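PDB 3HYI: probable cell division protein WhiA from Thermotoga maritima, which probably binds DNA and takes part in cell division and chromosome segregation, pairing a degenerate LAGLIDADG homing-endonuclease domain with a C-terminal helix-turn-helix domain. Local coordinates for residues I49-H54 and R60-L65. Sequence-based numbering, arbitrary orientation.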
ATOM      1  N   ILE A  49      19.052 -32.641   2.440  1.00 26.95           N
ATOM      2  CA  ILE A  49      18.702 -31.259   2.163  1.00 26.43           C
ATOM      3  C   ILE A  49      18.419 -30.606   3.506  1.00 25.97           C
ATOM      4  O   ILE A  49      17.600 -31.105   4.277  1.00 25.77           O
ATOM      5  CB  ILE A  49      17.441 -31.128   1.285  1.00 26.38           C
ATOM      6  CG1 ILE A  49      17.579 -31.951   0.004  1.00 26.49           C
ATOM      7  CG2 ILE A  49      17.196 -29.665   0.943  1.00 26.28           C
ATOM      8  CD1 ILE A  49      16.405 -31.806  -0.942  1.00 26.18           C
ATOM      9  N   VAL A  50      19.109 -29.506   3.790  1.00 25.50           N
ATOM     10  CA  VAL A  50      18.840 -28.715   4.981  1.00 25.15           C
ATOM     11  C   VAL A  50      17.993 -27.504   4.595  1.00 24.87           C
ATOM     12  O   VAL A  50      18.434 -26.657   3.817  1.00 24.72           O
ATOM     13  CB  VAL A  50      20.140 -28.244   5.651  1.00 25.22           C
ATOM     14  CG1 VAL A  50      19.841 -27.216   6.734  1.00 25.08           C
ATOM     15  CG2 VAL A  50      20.907 -29.437   6.226  1.00 25.26           C
ATOM     16  N   PHE A  51      16.774 -27.444   5.133  1.00 24.44           N
ATOM     17  CA  PHE A  51      15.880 -26.306   4.930  1.00 24.26           C
ATOM     18  C   PHE A  51      15.924 -25.373   6.139  1.00 24.14           C
ATOM     19  O   PHE A  51      15.794 -25.819   7.276  1.00 23.99           O
ATOM     20  CB  PHE A  51      14.439 -26.777   4.728  1.00 24.27           C
ATOM     21  CG  PHE A  51      14.224 -27.567   3.469  1.00 24.12           C
ATOM     22  CD1 PHE A  51      13.917 -26.927   2.278  1.00 24.07           C
ATOM     23  CD2 PHE A  51      14.309 -28.952   3.479  1.00 24.08           C
ATOM     24  CE1 PHE A  51      13.709 -27.654   1.113  1.00 24.20           C
ATOM     25  CE2 PHE A  51      14.103 -29.685   2.317  1.00 24.20           C
ATOM     26  CZ  PHE A  51      13.803 -29.033   1.132  1.00 24.12           C
ATOM     27  N   SER A  52      16.103 -24.079   5.879  1.00 23.97           N
ATOM     28  CA  SER A  52      16.071 -23.051   6.917  1.00 23.77           C
ATOM     29  C   SER A  52      14.811 -22.217   6.715  1.00 23.66           C
ATOM     30  O   SER A  52      14.685 -21.532   5.706  1.00 23.74           O
ATOM     31  CB  SER A  52      17.311 -22.162   6.820  1.00 23.76           C
ATOM     32  OG  SER A  52      18.497 -22.940   6.843  1.00 23.57           O
ATOM     33  N   LEU A  53      13.881 -22.282   7.665  1.00 23.45           N
ATOM     34  CA  LEU A  53      12.568 -21.652   7.509  1.00 23.30           C
ATOM     35  C   LEU A  53      12.201 -20.781   8.707  1.00 23.02           C
ATOM     36  O   LEU A  53      12.296 -21.220   9.851  1.00 23.26           O
ATOM     37  CB  LEU A  53      11.491 -22.722   7.314  1.00 23.37           C
ATOM     38  CG  LEU A  53      11.642 -23.648   6.101  1.00 23.71           C
ATOM     39  CD1 LEU A  53      10.572 -24.731   6.129  1.00 23.89           C
ATOM     40  CD2 LEU A  53      11.578 -22.867   4.785  1.00 23.79           C
ATOM     41  N   HIS A  54      11.771 -19.551   8.435  1.00 22.63           N
ATOM     42  CA  HIS A  54      11.329 -18.628   9.483  1.00 22.40           C
ATOM     43  C   HIS A  54       9.815 -18.668   9.695  1.00 22.05           C
ATOM     44  O   HIS A  54       9.296 -18.002  10.589  1.00 22.10           O
ATOM     45  CB  HIS A  54      11.783 -17.207   9.154  1.00 22.29           C
ATOM     46  CG  HIS A  54      13.270 -17.051   9.118  1.00 22.36           C
ATOM     47  ND1 HIS A  54      14.028 -17.418   8.027  1.00 22.06           N
ATOM     48  CD2 HIS A  54      14.143 -16.585  10.042  1.00 22.05           C
ATOM     49  CE1 HIS A  54      15.302 -17.178   8.277  1.00 22.35           C
ATOM     50  NE2 HIS A  54      15.400 -16.670   9.492  1.00 22.19           N
ATOM     51  N   ARG A  60       5.181 -26.514   8.076  1.00 20.69           N
ATOM     52  CA  ARG A  60       4.083 -27.481   8.010  1.00 20.88           C
ATOM     53  C   ARG A  60       3.754 -27.906   6.580  1.00 20.94           C
ATOM     54  O   ARG A  60       3.422 -29.066   6.339  1.00 20.98           O
ATOM     55  CB  ARG A  60       2.831 -26.910   8.667  1.00 20.82           C
ATOM     56  CG  ARG A  60       2.937 -26.800  10.171  1.00 21.29           C
ATOM     57  CD  ARG A  60       1.573 -26.630  10.805  1.00 21.60           C
ATOM     58  NE  ARG A  60       1.644 -26.817  12.249  1.00 21.88           N
ATOM     59  CZ  ARG A  60       1.884 -25.858  13.139  1.00 21.25           C
ATOM     60  NH1 ARG A  60       2.078 -24.601  12.758  1.00 21.68           N
ATOM     61  NH2 ARG A  60       1.929 -26.165  14.428  1.00 20.69           N
ATOM     62  N   ARG A  61       3.831 -26.967   5.643  1.00 20.97           N
ATOM     63  CA  ARG A  61       3.637 -27.281   4.232  1.00 21.18           C
ATOM     64  C   ARG A  61       4.724 -28.221   3.727  1.00 21.26           C
ATOM     65  O   ARG A  61       4.434 -29.174   3.004  1.00 21.56           O
ATOM     66  CB  ARG A  61       3.624 -26.003   3.386  1.00 21.09           C
ATOM     67  CG  ARG A  61       3.297 -26.232   1.916  1.00 21.22           C
ATOM     68  CD  ARG A  61       1.879 -26.735   1.741  1.00 21.43           C
ATOM     69  NE  ARG A  61       1.520 -26.911   0.338  1.00 21.49           N
ATOM     70  CZ  ARG A  61       0.402 -27.486  -0.091  1.00 21.10           C
ATOM     71  NH1 ARG A  61      -0.484 -27.959   0.777  1.00 21.57           N
ATOM     72  NH2 ARG A  61       0.178 -27.600  -1.394  1.00 20.71           N
ATOM     73  N   LEU A  62       5.969 -27.943   4.107  1.00 21.30           N
ATOM     74  CA  LEU A  62       7.099 -28.788   3.726  1.00 21.42           C
ATOM     75  C   LEU A  62       6.909 -30.213   4.230  1.00 21.48           C
ATOM     76  O   LEU A  62       7.199 -31.169   3.511  1.00 21.62           O
ATOM     77  CB  LEU A  62       8.412 -28.214   4.270  1.00 21.47           C
ATOM     78  CG  LEU A  62       9.702 -28.948   3.898  1.00 21.33           C
ATOM     79  CD1 LEU A  62       9.906 -28.963   2.388  1.00 21.47           C
ATOM     80  CD2 LEU A  62      10.906 -28.331   4.605  1.00 21.07           C
ATOM     81  N   LEU A  63       6.424 -30.349   5.461  1.00 21.42           N
ATOM     82  CA  LEU A  63       6.161 -31.667   6.032  1.00 21.44           C
ATOM     83  C   LEU A  63       5.046 -32.386   5.280  1.00 21.48           C
ATOM     84  O   LEU A  63       5.126 -33.596   5.056  1.00 21.46           O
ATOM     85  CB  LEU A  63       5.815 -31.572   7.524  1.00 21.33           C
ATOM     86  CG  LEU A  63       6.935 -31.151   8.481  1.00 21.27           C
ATOM     87  CD1 LEU A  63       6.438 -31.219   9.928  1.00 21.39           C
ATOM     88  CD2 LEU A  63       8.187 -31.998   8.308  1.00 20.61           C
ATOM     89  N   ASN A  64       4.013 -31.644   4.885  1.00 21.61           N
ATOM     90  CA  ASN A  64       2.912 -32.225   4.115  1.00 21.80           C
ATOM     91  C   ASN A  64       3.336 -32.684   2.714  1.00 22.06           C
ATOM     92  O   ASN A  64       2.829 -33.688   2.209  1.00 22.29           O
ATOM     93  CB  ASN A  64       1.743 -31.244   4.014  1.00 21.67           C
ATOM     94  CG  ASN A  64       1.063 -30.989   5.357  1.00 21.22           C
ATOM     95  OD1 ASN A  64       1.264 -31.722   6.326  1.00 20.10           O
ATOM     96  ND2 ASN A  64       0.241 -29.944   5.409  1.00 19.67           N
ATOM     97  N   LEU A  65       4.255 -31.950   2.092  1.00 22.23           N
ATOM     98  CA  LEU A  65       4.803 -32.335   0.786  1.00 22.48           C
ATOM     99  C   LEU A  65       5.615 -33.621   0.883  1.00 22.50           C
ATOM    100  O   LEU A  65       5.468 -34.523   0.056  1.00 22.56           O
ATOM    101  CB  LEU A  65       5.681 -31.214   0.212  1.00 22.52           C
ATOM    102  CG  LEU A  65       5.037 -30.172  -0.714  1.00 22.71           C
ATOM    103  CD1 LEU A  65       3.544 -30.084  -0.531  1.00 23.15           C
ATOM    104  CD2 LEU A  65       5.681 -28.810  -0.482  1.00 22.15           C
TER
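Leu62, on the helix, pushes its forked end into the strand side chains Phe51 and Leu53. Its CD2 methyl does most of the touching: it sits over one face of the Phe51 ring in a CH-pi contact, 3.9 Å from the centroid and 24° off the ring normal. The methyl is displaced from the ring centre toward the CB end, with Leu62 CD2 3.6 Å from Phe51 CG, while Leu62 CD1 lies 4.1 Å from Phe51 CZ, at the far end of the ring. Leu62 CD2 also meets Leu53 CD1 at 3.9 Å, so one methyl bridges two side chains two residues apart on the same strand face. Leu62 gets there with CG trans to its own nitrogen (chi1 -177°), which extends the chain from the helix toward the sheet. Behind the ring, Ile49 CG2 stands 3.3 Å above the plane of the opposite face, shifted toward the rim, so Phe51 is sandwiched between strand neighbour and helix. With an alanine here instead of Phe51, Leu62 CD2 is likely to lose its aromatic face and a gap to open beside Ile49. The contact is wholly apolar and buried, laying helix 56-68 on the antiparallel sheet of the preceding strand 48-53, the helix-on-sheet layering of a LAGLIDADG-type domain. Phe35 and Ile36 of helix 25-39 also touch Phe51, Leu32 of that helix meets Leu62, and Ile91 of the adjacent strand 88-94 touches both leucines.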